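Local coordinates for putative PAS/PAC sensor protein (Nakamurella multipartita DSM 44233, PDB 6HMJ) that acts as a blue-light receptor that holds FMN in a light-oxygen-voltage domain and probably binds RNA to regulate translation, at residues S246-V251 against Y263-F268; V251-A256 against V340-G345; T312-F317 against N326-S331. All coordinates share one frame; numbering follows the deposited sequence.

Contact 1 of 3, residues S246-V251 against Y263-F268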
loop_
_atom_site.group_PDB
_atom_site.type_symbol
_atom_site.label_atom_id
_atom_site.label_comp_id
_atom_site.label_asym_id
_atom_site.label_seq_id
_atom_site.Cartn_x
_atom_site.Cartn_y
_atom_site.Cartn_z
ATOM N N SER A 246 3.266 29.094 -20.241
ATOM C CA SER A 246 2.483 27.972 -19.740
ATOM C C SER A 246 1.730 28.275 -18.451
ATOM O O SER A 246 0.880 27.470 -18.057
ATOM C CB SER A 246 3.388 26.761 -19.505
ATOM O OG SER A 246 4.475 27.092 -18.660
ATOM N N VAL A 247 2.003 29.398 -17.795
ATOM C CA VAL A 247 1.316 29.753 -16.562
ATOM C C VAL A 247 0.374 30.916 -16.847
ATOM O O VAL A 247 0.553 31.684 -17.798
ATOM C CB VAL A 247 2.295 30.103 -15.418
ATOM C CG1 VAL A 247 3.145 28.899 -15.066
ATOM C CG2 VAL A 247 3.175 31.289 -15.792
ATOM N N ALA A 248 -0.639 31.049 -15.996
ATOM C CA ALA A 248 -1.703 32.011 -16.248
ATOM C C ALA A 248 -1.213 33.430 -16.008
ATOM O O ALA A 248 -0.491 33.703 -15.045
ATOM C CB ALA A 248 -2.909 31.718 -15.356
ATOM N N ILE A 249 -1.613 34.336 -16.898
ATOM C CA ILE A 249 -1.307 35.755 -16.778
ATOM C C ILE A 249 -2.596 36.535 -17.000
ATOM O O ILE A 249 -3.328 36.275 -17.962
ATOM C CB ILE A 249 -0.227 36.191 -17.787
ATOM C CG1 ILE A 249 1.036 35.341 -17.604
ATOM C CG2 ILE A 249 0.084 37.684 -17.630
ATOM C CD1 ILE A 249 2.129 35.634 -18.606
ATOM N N THR A 250 -2.879 37.476 -16.103
ATOM C CA THR A 250 -4.054 38.326 -16.216
ATOM C C THR A 250 -3.673 39.755 -15.856
ATOM O O THR A 250 -2.757 39.992 -15.061
ATOM C CB THR A 250 -5.194 37.842 -15.310
ATOM O OG1 THR A 250 -4.723 37.734 -13.961
ATOM C CG2 THR A 250 -5.708 36.490 -15.777
ATOM N N VAL A 251 -4.382 40.707 -16.454
ATOM C CA VAL A 251 -4.191 42.124 -16.172
ATOM C C VAL A 251 -5.547 42.743 -15.869
ATOM O O VAL A 251 -6.524 42.494 -16.585
ATOM C CB VAL A 251 -3.510 42.864 -17.340
ATOM C CG1 VAL A 251 -3.248 44.317 -16.964
ATOM C CG2 VAL A 251 -2.216 42.165 -17.738
ATOM N N TYR A 263 -6.919 41.713 -19.727
ATOM C CA TYR A 263 -6.136 40.720 -20.447
ATOM C C TYR A 263 -6.160 39.395 -19.696
ATOM O O TYR A 263 -6.172 39.361 -18.463
ATOM C CB TYR A 263 -4.680 41.154 -20.648
ATOM C CG TYR A 263 -3.859 40.079 -21.321
ATOM C CD1 TYR A 263 -3.944 39.870 -22.690
ATOM C CD2 TYR A 263 -3.019 39.256 -20.584
ATOM C CE1 TYR A 263 -3.207 38.879 -23.308
ATOM C CE2 TYR A 263 -2.277 38.263 -21.192
ATOM C CZ TYR A 263 -2.374 38.077 -22.551
ATOM O OH TYR A 263 -1.632 37.086 -23.157
ATOM N N ALA A 264 -6.151 38.305 -20.462
ATOM C CA ALA A 264 -6.060 36.958 -19.901
ATOM C C ALA A 264 -5.537 36.030 -20.986
ATOM O O ALA A 264 -6.124 35.957 -22.072
ATOM C CB ALA A 264 -7.418 36.482 -19.384
ATOM N N ASN A 265 -4.446 35.330 -20.706
ATOM C CA ASN A 265 -3.789 34.486 -21.698
ATOM C C ASN A 265 -4.396 33.093 -21.699
ATOM O O ASN A 265 -5.130 32.710 -20.784
ATOM C CB ASN A 265 -2.289 34.440 -21.418
ATOM C CG ASN A 265 -1.952 33.699 -20.134
ATOM O OD1 ASN A 265 -2.834 33.341 -19.356
ATOM N ND2 ASN A 265 -0.662 33.478 -19.902
ATOM N N PRO A 266 -4.105 32.294 -22.728
ATOM C CA PRO A 266 -4.721 30.957 -22.810
ATOM C C PRO A 266 -4.420 30.064 -21.617
ATOM O O PRO A 266 -5.260 29.226 -21.262
ATOM C CB PRO A 266 -4.134 30.380 -24.107
ATOM C CG PRO A 266 -3.760 31.574 -24.917
ATOM C CD PRO A 266 -3.306 32.607 -23.926
ATOM N N ALA A 267 -3.247 30.200 -20.992
ATOM C CA ALA A 267 -2.959 29.405 -19.803
ATOM C C ALA A 267 -3.993 29.667 -18.719
ATOM O O ALA A 267 -4.373 28.754 -17.973
ATOM C CB ALA A 267 -1.554 29.714 -19.288
ATOM N N PHE A 268 -4.462 30.910 -18.617
ATOM C CA PHE A 268 -5.564 31.214 -17.713
ATOM C C PHE A 268 -6.839 30.516 -18.166
ATOM O O PHE A 268 -7.609 30.014 -17.337
ATOM C CB PHE A 268 -5.769 32.727 -17.636
ATOM C CG PHE A 268 -6.893 33.144 -16.737
ATOM C CD1 PHE A 268 -8.170 33.321 -17.242
ATOM C CD2 PHE A 268 -6.672 33.371 -15.389
ATOM C CE1 PHE A 268 -9.208 33.710 -16.420
ATOM C CE2 PHE A 268 -7.704 33.760 -14.562
ATOM C CZ PHE A 268 -8.976 33.930 -15.080
#
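Y263, I249 and T250 bury the most surface where residues 246-251 lie against residues 263-268, antiparallel strands at T250-V251 and Y263-A264 that give way to a helix at P266. Y263 carries its CG anti to the backbone N (chi1 177°), so the long aromatic side chain lies obliquely alongside the neighbouring strand. Its CB meets V251 CB at 3.9 Å, and farther out CE2 reaches I249 CG2 at 4.3 Å; a flat aromatic suits a partly exposed place where its side can lie along V251 and the tip of I249. Between the two backbones V251 N donates to Y263 O at 3.0 Å, and Y263 N returns a bond to V251 O.

At I249 the regular pairing gives way to a side chain. N265 N still donates to I249 O at 3.1 Å, but I249 N turns to N265 OD1 at 2.9 Å, approaching from above the plane of that amide. The crowded first torsion of N265 (chi1 68°) turns its amide back against the I249 backbone, where ND2 donates to V247 O at 3.0 Å with the acceptor close to the amide plane. OD1 also takes the bond from F268 N and so caps the helix at its N-cap. Asparagine fits because one flat group supplies both acceptor and donor; ND2 is bonded to A242 O as well.

T250 points to the face opposite Y263 and V251. Its CG2 sits over the F268 ring in a CH-pi contact, 3.7 Å from the centroid and 28° off the ring normal, while OG1 bonds with Q347 NE2 and G345 O. Threonine thus offers a methyl to the aromatic and a hydroxyl to the flavin pocket. A beta hairpin whose second strand runs straight into a capped helix is the opening unit of the PAS fold.

Contact 2 of 3, residues V251-A256 against V340-G345; sequences VADVTA and VTHYIG. With FMN (flavin mononucleotide), chain E.
D253 lays its carboxylate over the imidazole of H342, the two planes 23° apart, with OD1 4.2 Å above one face of the ring and displaced toward its rim. CG anti to the backbone N (chi1 -177°) brings the group there. A water joins their outer ends, donating to D253 OD2 at 2.7 Å and bonded also to H342 NE2. At the other ring nitrogen, H342 ND1 shares a hydrogen bond with T341 OG1, so both nitrogens are engaged, which helps to set the rotation of the ring; the nearby carboxylate would probably favour a protonated histidine. D253 OD1 accepts from T255 N at 2.8 Å, an Asx turn at the head of the type I turn from D253 to A256. An alanine in place of D253 would remove the carboxylate, and would probably loosen that turn and leave H342 less firmly oriented.

The strands themselves, antiparallel at 155°, set the first strand of the PAS domain beside its last, as PAS sheets do. A252 and Y343 form the hydrogen-bonded pair, A252 N to Y343 O at 2.9 Å and Y343 N to A252 O. T341 and H342 together face V333 in a classic beta bulge. V254 N adds a weak bond to T341 O, and V254 CG1 meets Y343 CD1 obliquely at 3.9 Å; the tyrosine hydroxyl is bonded to D308 O.

A252 and G345, both small, leave room for the flavin's dimethylbenzene end. A252 CB touches FMN C8M at 3.8 Å; Y343 CB neighbours the same methyl. Glycine suits position G345, since a CB placed there would come too close to FMN C6.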
loop_
_atom_site.group_PDB
_atom_site.type_symbol
_atom_site.label_atom_id
_atom_site.label_comp_id
_atom_site.label_asym_id
_atom_site.label_seq_id
_atom_site.Cartn_x
_atom_site.Cartn_y
_atom_site.Cartn_z
ATOM N N VAL A 251 -4.382 40.707 -16.454
ATOM C CA VAL A 251 -4.191 42.124 -16.172
ATOM C C VAL A 251 -5.547 42.743 -15.869
ATOM O O VAL A 251 -6.524 42.494 -16.585
ATOM C CB VAL A 251 -3.510 42.864 -17.340
ATOM C CG1 VAL A 251 -3.248 44.317 -16.964
ATOM C CG2 VAL A 251 -2.216 42.165 -17.738
ATOM N N ALA A 252 -5.601 43.548 -14.816
ATOM C CA ALA A 252 -6.804 44.268 -14.435
ATOM C C ALA A 252 -6.510 45.760 -14.448
ATOM O O ALA A 252 -5.424 46.194 -14.049
ATOM C CB ALA A 252 -7.296 43.841 -13.051
ATOM N N ASP A 253 -7.483 46.538 -14.910
ATOM C CA ASP A 253 -7.378 47.994 -14.973
ATOM C C ASP A 253 -8.016 48.579 -13.719
ATOM O O ASP A 253 -9.242 48.652 -13.608
ATOM C CB ASP A 253 -8.044 48.522 -16.241
ATOM C CG ASP A 253 -7.899 50.020 -16.397
ATOM O OD1 ASP A 253 -7.403 50.673 -15.458
ATOM O OD2 ASP A 253 -8.278 50.544 -17.465
ATOM N N VAL A 254 -7.177 49.005 -12.768
ATOM C CA VAL A 254 -7.684 49.570 -11.519
ATOM C C VAL A 254 -8.075 51.029 -11.667
ATOM O O VAL A 254 -8.480 51.656 -10.678
ATOM C CB VAL A 254 -6.659 49.417 -10.376
ATOM C CG1 VAL A 254 -6.470 47.939 -10.037
ATOM C CG2 VAL A 254 -5.328 50.056 -10.744
ATOM N N THR A 255 -7.955 51.594 -12.870
ATOM C CA THR A 255 -8.494 52.915 -13.162
ATOM C C THR A 255 -9.962 52.860 -13.556
ATOM O O THR A 255 -10.649 53.885 -13.496
ATOM C CB THR A 255 -7.679 53.568 -14.290
ATOM O OG1 THR A 255 -6.401 53.976 -13.786
ATOM C CG2 THR A 255 -8.401 54.775 -14.883
ATOM N N ALA A 256 -10.457 51.690 -13.952
ATOM C CA ALA A 256 -11.840 51.503 -14.355
ATOM C C ALA A 256 -12.687 51.016 -13.187
ATOM O O ALA A 256 -12.169 50.456 -12.215
ATOM C CB ALA A 256 -11.910 50.503 -15.508
ATOM N N VAL A 340 -0.523 53.875 -9.880
ATOM C CA VAL A 340 -0.869 52.484 -10.157
ATOM C C VAL A 340 -2.077 52.484 -11.085
ATOM O O VAL A 340 -3.187 52.836 -10.674
ATOM C CB VAL A 340 -1.159 51.705 -8.870
ATOM C CG1 VAL A 340 -1.512 50.259 -9.198
ATOM C CG2 VAL A 340 0.031 51.759 -7.927
ATOM N N THR A 341 -1.869 52.087 -12.335
ATOM C CA THR A 341 -2.948 52.037 -13.312
ATOM C C THR A 341 -3.462 50.625 -13.562
ATOM O O THR A 341 -4.656 50.459 -13.831
ATOM C CB THR A 341 -2.500 52.680 -14.632
ATOM O OG1 THR A 341 -1.572 51.829 -15.308
ATOM C CG2 THR A 341 -1.840 54.018 -14.380
ATOM N N HIS A 342 -2.608 49.605 -13.466
ATOM C CA HIS A 342 -3.028 48.220 -13.634
ATOM C C HIS A 342 -2.430 47.348 -12.533
ATOM O O HIS A 342 -1.586 47.782 -11.744
ATOM C CB HIS A 342 -2.618 47.642 -15.000
ATOM C CG HIS A 342 -3.272 48.306 -16.171
ATOM N ND1 HIS A 342 -2.929 49.570 -16.599
ATOM C CD2 HIS A 342 -4.250 47.880 -17.006
ATOM C CE1 HIS A 342 -3.661 49.891 -17.650
ATOM N NE2 HIS A 342 -4.472 48.883 -17.916
ATOM N N TYR A 343 -2.902 46.103 -12.491
ATOM C CA TYR A 343 -2.350 45.047 -11.654
ATOM C C TYR A 343 -2.215 43.797 -12.510
ATOM O O TYR A 343 -3.083 43.512 -13.340
ATOM C CB TYR A 343 -3.245 44.740 -10.438
ATOM C CG TYR A 343 -2.731 45.270 -9.113
ATOM C CD1 TYR A 343 -3.046 46.553 -8.685
ATOM C CD2 TYR A 343 -1.944 44.481 -8.285
ATOM C CE1 TYR A 343 -2.586 47.035 -7.476
ATOM C CE2 TYR A 343 -1.480 44.955 -7.075
ATOM C CZ TYR A 343 -1.806 46.234 -6.675
ATOM O OH TYR A 343 -1.349 46.722 -5.473
ATOM N N ILE A 344 -1.128 43.060 -12.318
ATOM C CA ILE A 344 -0.915 41.791 -13.002
ATOM C C ILE A 344 -1.144 40.667 -12.003
ATOM O O ILE A 344 -0.733 40.764 -10.840
ATOM C CB ILE A 344 0.493 41.693 -13.620
ATOM C CG1 ILE A 344 0.799 42.938 -14.454
ATOM C CG2 ILE A 344 0.599 40.438 -14.485
ATOM C CD1 ILE A 344 2.219 42.989 -14.968
ATOM N N GLY A 345 -1.811 39.616 -12.453
ATOM C CA GLY A 345 -2.073 38.447 -11.625
ATOM C C GLY A 345 -1.531 37.196 -12.290
ATOM O O GLY A 345 -1.702 37.005 -13.494
HETATM N N1 FMN E . -9.302 36.652 -6.728
HETATM C C2 FMN E . -9.475 35.312 -6.773
HETATM O O2 FMN E . -10.201 34.766 -5.915
HETATM N N3 FMN E . -8.894 34.539 -7.706
HETATM C C4 FMN E . -8.100 35.034 -8.660
HETATM O O4 FMN E . -7.578 34.284 -9.512
HETATM C C4A FMN E . -7.859 36.492 -8.684
HETATM N N5 FMN E . -7.074 37.071 -9.612
HETATM C C5A FMN E . -6.874 38.409 -9.604
HETATM C C6 FMN E . -6.053 38.971 -10.576
HETATM C C7 FMN E . -5.830 40.340 -10.599
HETATM C C7M FMN E . -4.941 40.929 -11.662
HETATM C C8 FMN E . -6.466 41.206 -9.571
HETATM C C8M FMN E . -6.246 42.696 -9.554
HETATM C C9 FMN E . -7.280 40.647 -8.598
HETATM C C9A FMN E . -7.515 39.275 -8.568
HETATM N N10 FMN E . -8.346 38.675 -7.587
HETATM C C10 FMN E . -8.524 37.285 -7.630
HETATM C "C1'" FMN E . -9.016 39.421 -6.516
HETATM C "C2'" FMN E . -10.437 39.768 -6.911
HETATM O "O2'" FMN E . -10.520 40.062 -8.307
HETATM C "C3'" FMN E . -10.891 40.972 -6.109
HETATM O "O3'" FMN E . -10.004 42.070 -6.379
HETATM C "C4'" FMN E . -10.897 40.728 -4.608
HETATM O "O4'" FMN E . -11.740 39.620 -4.290
HETATM C "C5'" FMN E . -11.373 42.022 -3.964
HETATM O "O5'" FMN E . -12.406 41.796 -3.015
HETATM P P FMN E . -13.927 42.105 -3.425
HETATM O O1P FMN E . -14.678 41.718 -2.177
HETATM O O2P FMN E . -13.922 43.583 -3.736
HETATM O O3P FMN E . -14.186 41.260 -4.648
HETATM O O HOH W 1 -6.640 49.327 -19.272
#

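Contact 3 of 3, residues T312-F317 against N326-S331; sequences TLIRNF and NEFHLS. With FMN (flavin mononucleotide), chain E.
Residues 312-317 and 326-331 are antiparallel strands; the axes of these short segments approach to 4.7 Å at an angle of 139°. T312 with F328 and I314 with N326 are hydrogen-bonded pairs, each closed by two backbone bonds, and L313 with E327 is the non-hydrogen-bonded pair between them.

T312, I314, N326 and F328 share the face turned to the flavin. The first torsion of F328 is crowded (chi1 69°) and slides its ring between T312 and the isoalloxazine: T312 CB stands over one face, 4.1 Å from the centroid, while on the opposite face F328 CZ meets FMN C10 at 3.4 Å. I314 CG2 lies at the ring edge, 3.6 Å from F328 CE2. Asparagines suit the polar rim of the flavin, as in LOV domains. N316 OD1 accepts from FMN N3 at 3.1 Å and, in its carbonyl plane, from N326 ND2 at 2.7 Å; N316 ND2 donates to FMN O2 at 3.3 Å. The two amides stand nearly perpendicular, 82° apart. Farther along, L330 CD2 packs on FMN C8 at 3.3 Å.

The other face sends E327 to a salt bridge with R353. Helix 294-305 packs on T312, I314 and L330, and strands 213-216 and 340-346 flank the hairpin in the sheet.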
loop_
_atom_site.group_PDB
_atom_site.type_symbol
_atom_site.label_atom_id
_atom_site.label_comp_id
_atom_site.label_asym_id
_atom_site.label_seq_id
_atom_site.Cartn_x
_atom_site.Cartn_y
_atom_site.Cartn_z
ATOM N N THR A 312 -1.377 35.654 -2.665
ATOM C CA THR A 312 -2.596 35.215 -2.004
ATOM C C THR A 312 -2.859 33.756 -2.332
ATOM O O THR A 312 -2.800 33.357 -3.498
ATOM C CB THR A 312 -3.793 36.072 -2.429
ATOM O OG1 THR A 312 -3.705 37.358 -1.802
ATOM C CG2 THR A 312 -5.110 35.407 -2.042
ATOM N N LEU A 313 -3.143 32.968 -1.301
ATOM C CA LEU A 313 -3.659 31.615 -1.460
ATOM C C LEU A 313 -5.152 31.646 -1.163
ATOM O O LEU A 313 -5.572 32.191 -0.136
ATOM C CB LEU A 313 -2.943 30.637 -0.529
ATOM C CG LEU A 313 -3.392 29.178 -0.604
ATOM C CD1 LEU A 313 -3.121 28.601 -1.989
ATOM C CD2 LEU A 313 -2.708 28.343 0.472
ATOM N N ILE A 314 -5.952 31.088 -2.069
ATOM C CA ILE A 314 -7.401 31.165 -1.947
ATOM C C ILE A 314 -8.019 29.977 -2.666
ATOM O O ILE A 314 -7.456 29.442 -3.624
ATOM C CB ILE A 314 -7.939 32.507 -2.501
ATOM C CG1 ILE A 314 -9.412 32.690 -2.131
ATOM C CG2 ILE A 314 -7.745 32.582 -4.012
ATOM C CD1 ILE A 314 -9.939 34.087 -2.402
ATOM N N ARG A 315 -9.193 29.571 -2.193
ATOM C CA ARG A 315 -9.927 28.465 -2.793
ATOM C C ARG A 315 -10.743 28.993 -3.969
ATOM O O ARG A 315 -11.482 29.973 -3.830
ATOM C CB ARG A 315 -10.828 27.814 -1.741
ATOM C CG ARG A 315 -11.468 26.496 -2.152
ATOM C CD ARG A 315 -10.454 25.357 -2.163
ATOM N NE ARG A 315 -11.088 24.050 -2.329
ATOM C CZ ARG A 315 -10.435 22.932 -2.635
ATOM N NH1 ARG A 315 -9.121 22.953 -2.813
ATOM N NH2 ARG A 315 -11.097 21.789 -2.764
ATOM N N ASN A 316 -10.595 28.358 -5.131
ATOM C CA ASN A 316 -11.212 28.824 -6.364
ATOM C C ASN A 316 -11.936 27.677 -7.055
ATOM O O ASN A 316 -11.837 26.513 -6.656
ATOM C CB ASN A 316 -10.179 29.413 -7.336
ATOM C CG ASN A 316 -9.807 30.863 -7.032
ATOM O OD1 ASN A 316 -8.935 31.407 -7.700
ATOM N ND2 ASN A 316 -10.456 31.485 -6.050
ATOM N N PHE A 317 -12.648 28.027 -8.126
ATOM C CA PHE A 317 -13.497 27.083 -8.840
ATOM C C PHE A 317 -13.488 27.422 -10.320
ATOM O O PHE A 317 -13.652 28.587 -10.693
ATOM C CB PHE A 317 -14.927 27.119 -8.287
ATOM C CG PHE A 317 -14.991 27.044 -6.789
ATOM C CD1 PHE A 317 -14.931 28.195 -6.022
ATOM C CD2 PHE A 317 -15.084 25.821 -6.148
ATOM C CE1 PHE A 317 -14.977 28.127 -4.644
ATOM C CE2 PHE A 317 -15.132 25.748 -4.772
ATOM C CZ PHE A 317 -15.076 26.902 -4.019
ATOM N N ASN A 326 -5.551 28.165 -5.377
ATOM C CA ASN A 326 -4.978 29.163 -6.273
ATOM C C ASN A 326 -4.043 30.048 -5.463
ATOM O O ASN A 326 -4.496 30.841 -4.631
ATOM C CB ASN A 326 -6.087 29.988 -6.930
ATOM C CG ASN A 326 -5.561 31.005 -7.939
ATOM O OD1 ASN A 326 -4.360 31.272 -8.019
ATOM N ND2 ASN A 326 -6.473 31.584 -8.711
ATOM N N GLU A 327 -2.742 29.907 -5.697
ATOM C CA GLU A 327 -1.758 30.867 -5.207
ATOM C C GLU A 327 -1.459 31.815 -6.363
ATOM O O GLU A 327 -0.747 31.455 -7.305
ATOM C CB GLU A 327 -0.489 30.183 -4.711
ATOM C CG GLU A 327 0.473 31.162 -4.043
ATOM C CD GLU A 327 1.795 30.542 -3.672
ATOM O OE1 GLU A 327 1.879 29.938 -2.583
ATOM O OE2 GLU A 327 2.751 30.659 -4.467
ATOM N N PHE A 328 -2.015 33.020 -6.303
ATOM C CA PHE A 328 -1.802 34.020 -7.339
ATOM C C PHE A 328 -1.104 35.232 -6.744
ATOM O O PHE A 328 -1.496 35.726 -5.680
ATOM C CB PHE A 328 -3.122 34.420 -8.020
ATOM C CG PHE A 328 -4.060 35.203 -7.148
ATOM C CD1 PHE A 328 -3.932 36.575 -7.018
ATOM C CD2 PHE A 328 -5.103 34.571 -6.500
ATOM C CE1 PHE A 328 -4.808 37.297 -6.225
ATOM C CE2 PHE A 328 -5.984 35.286 -5.710
ATOM C CZ PHE A 328 -5.837 36.651 -5.574
ATOM N N HIS A 329 -0.070 35.699 -7.432
ATOM C CA HIS A 329 0.679 36.877 -7.018
ATOM C C HIS A 329 0.105 38.112 -7.704
ATOM O O HIS A 329 -0.284 38.065 -8.874
ATOM C CB HIS A 329 2.159 36.697 -7.364
ATOM C CG HIS A 329 2.992 37.921 -7.150
ATOM N ND1 HIS A 329 3.634 38.569 -8.183
ATOM C CD2 HIS A 329 3.302 38.608 -6.025
ATOM C CE1 HIS A 329 4.296 39.608 -7.707
ATOM N NE2 HIS A 329 4.111 39.654 -6.400
ATOM N N LEU A 330 0.041 39.213 -6.962
ATOM C CA LEU A 330 -0.481 40.478 -7.464
ATOM C C LEU A 330 0.669 41.473 -7.530
ATOM O O LEU A 330 1.272 41.799 -6.500
ATOM C CB LEU A 330 -1.602 41.011 -6.573
ATOM C CG LEU A 330 -2.947 40.288 -6.656
ATOM C CD1 LEU A 330 -3.859 40.756 -5.538
ATOM C CD2 LEU A 330 -3.608 40.499 -8.004
ATOM N N SER A 331 0.968 41.951 -8.735
ATOM C CA SER A 331 2.081 42.863 -8.958
ATOM C C SER A 331 1.548 44.182 -9.499
ATOM O O SER A 331 0.889 44.189 -10.553
ATOM C CB SER A 331 3.085 42.247 -9.935
ATOM O OG SER A 331 4.319 42.939 -9.891
HETATM N N1 FMN E . -9.302 36.652 -6.728
HETATM C C2 FMN E . -9.475 35.312 -6.773
HETATM O O2 FMN E . -10.201 34.766 -5.915
HETATM N N3 FMN E . -8.894 34.539 -7.706
HETATM C C4 FMN E . -8.100 35.034 -8.660
HETATM O O4 FMN E . -7.578 34.284 -9.512
HETATM C C4A FMN E . -7.859 36.492 -8.684
HETATM N N5 FMN E . -7.074 37.071 -9.612
HETATM C C5A FMN E . -6.874 38.409 -9.604
HETATM C C6 FMN E . -6.053 38.971 -10.576
HETATM C C7 FMN E . -5.830 40.340 -10.599
HETATM C C7M FMN E . -4.941 40.929 -11.662
HETATM C C8 FMN E . -6.466 41.206 -9.571
HETATM C C8M FMN E . -6.246 42.696 -9.554
HETATM C C9 FMN E . -7.280 40.647 -8.598
HETATM C C9A FMN E . -7.515 39.275 -8.568
HETATM N N10 FMN E . -8.346 38.675 -7.587
HETATM C C10 FMN E . -8.524 37.285 -7.630
HETATM C "C1'" FMN E . -9.016 39.421 -6.516
HETATM C "C2'" FMN E . -10.437 39.768 -6.911
HETATM O "O2'" FMN E . -10.520 40.062 -8.307
HETATM C "C3'" FMN E . -10.891 40.972 -6.109
HETATM O "O3'" FMN E . -10.004 42.070 -6.379
HETATM C "C4'" FMN E . -10.897 40.728 -4.608
HETATM O "O4'" FMN E . -11.740 39.620 -4.290
HETATM C "C5'" FMN E . -11.373 42.022 -3.964
HETATM O "O5'" FMN E . -12.406 41.796 -3.015
HETATM P P FMN E . -13.927 42.105 -3.425
HETATM O O1P FMN E . -14.678 41.718 -2.177
HETATM O O2P FMN E . -13.922 43.583 -3.736
HETATM O O3P FMN E . -14.186 41.260 -4.648
#

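Overall arrangement
All three contacts belong to one antiparallel sheet. Strand 250-253 serves contacts 1 and 2, which share V251, lie 14 Å apart between centres and are joined by a probable hydrogen bond, T250 O to G345 N at 2.8 Å. Contact 2 is tied to contact 3 by another, I344 N to S331 O at 2.9 Å, their centres 16 Å apart. Contacts 1 and 3 do not touch, their nearest atoms being about 6 Å apart, yet the side chain of Q347, an FMN-binding residue, lies about 3 Å from those of both T250 and N326. Contact 2 borders the flavin's methyl end and contact 3 its polar end. Each also reaches the second subunit.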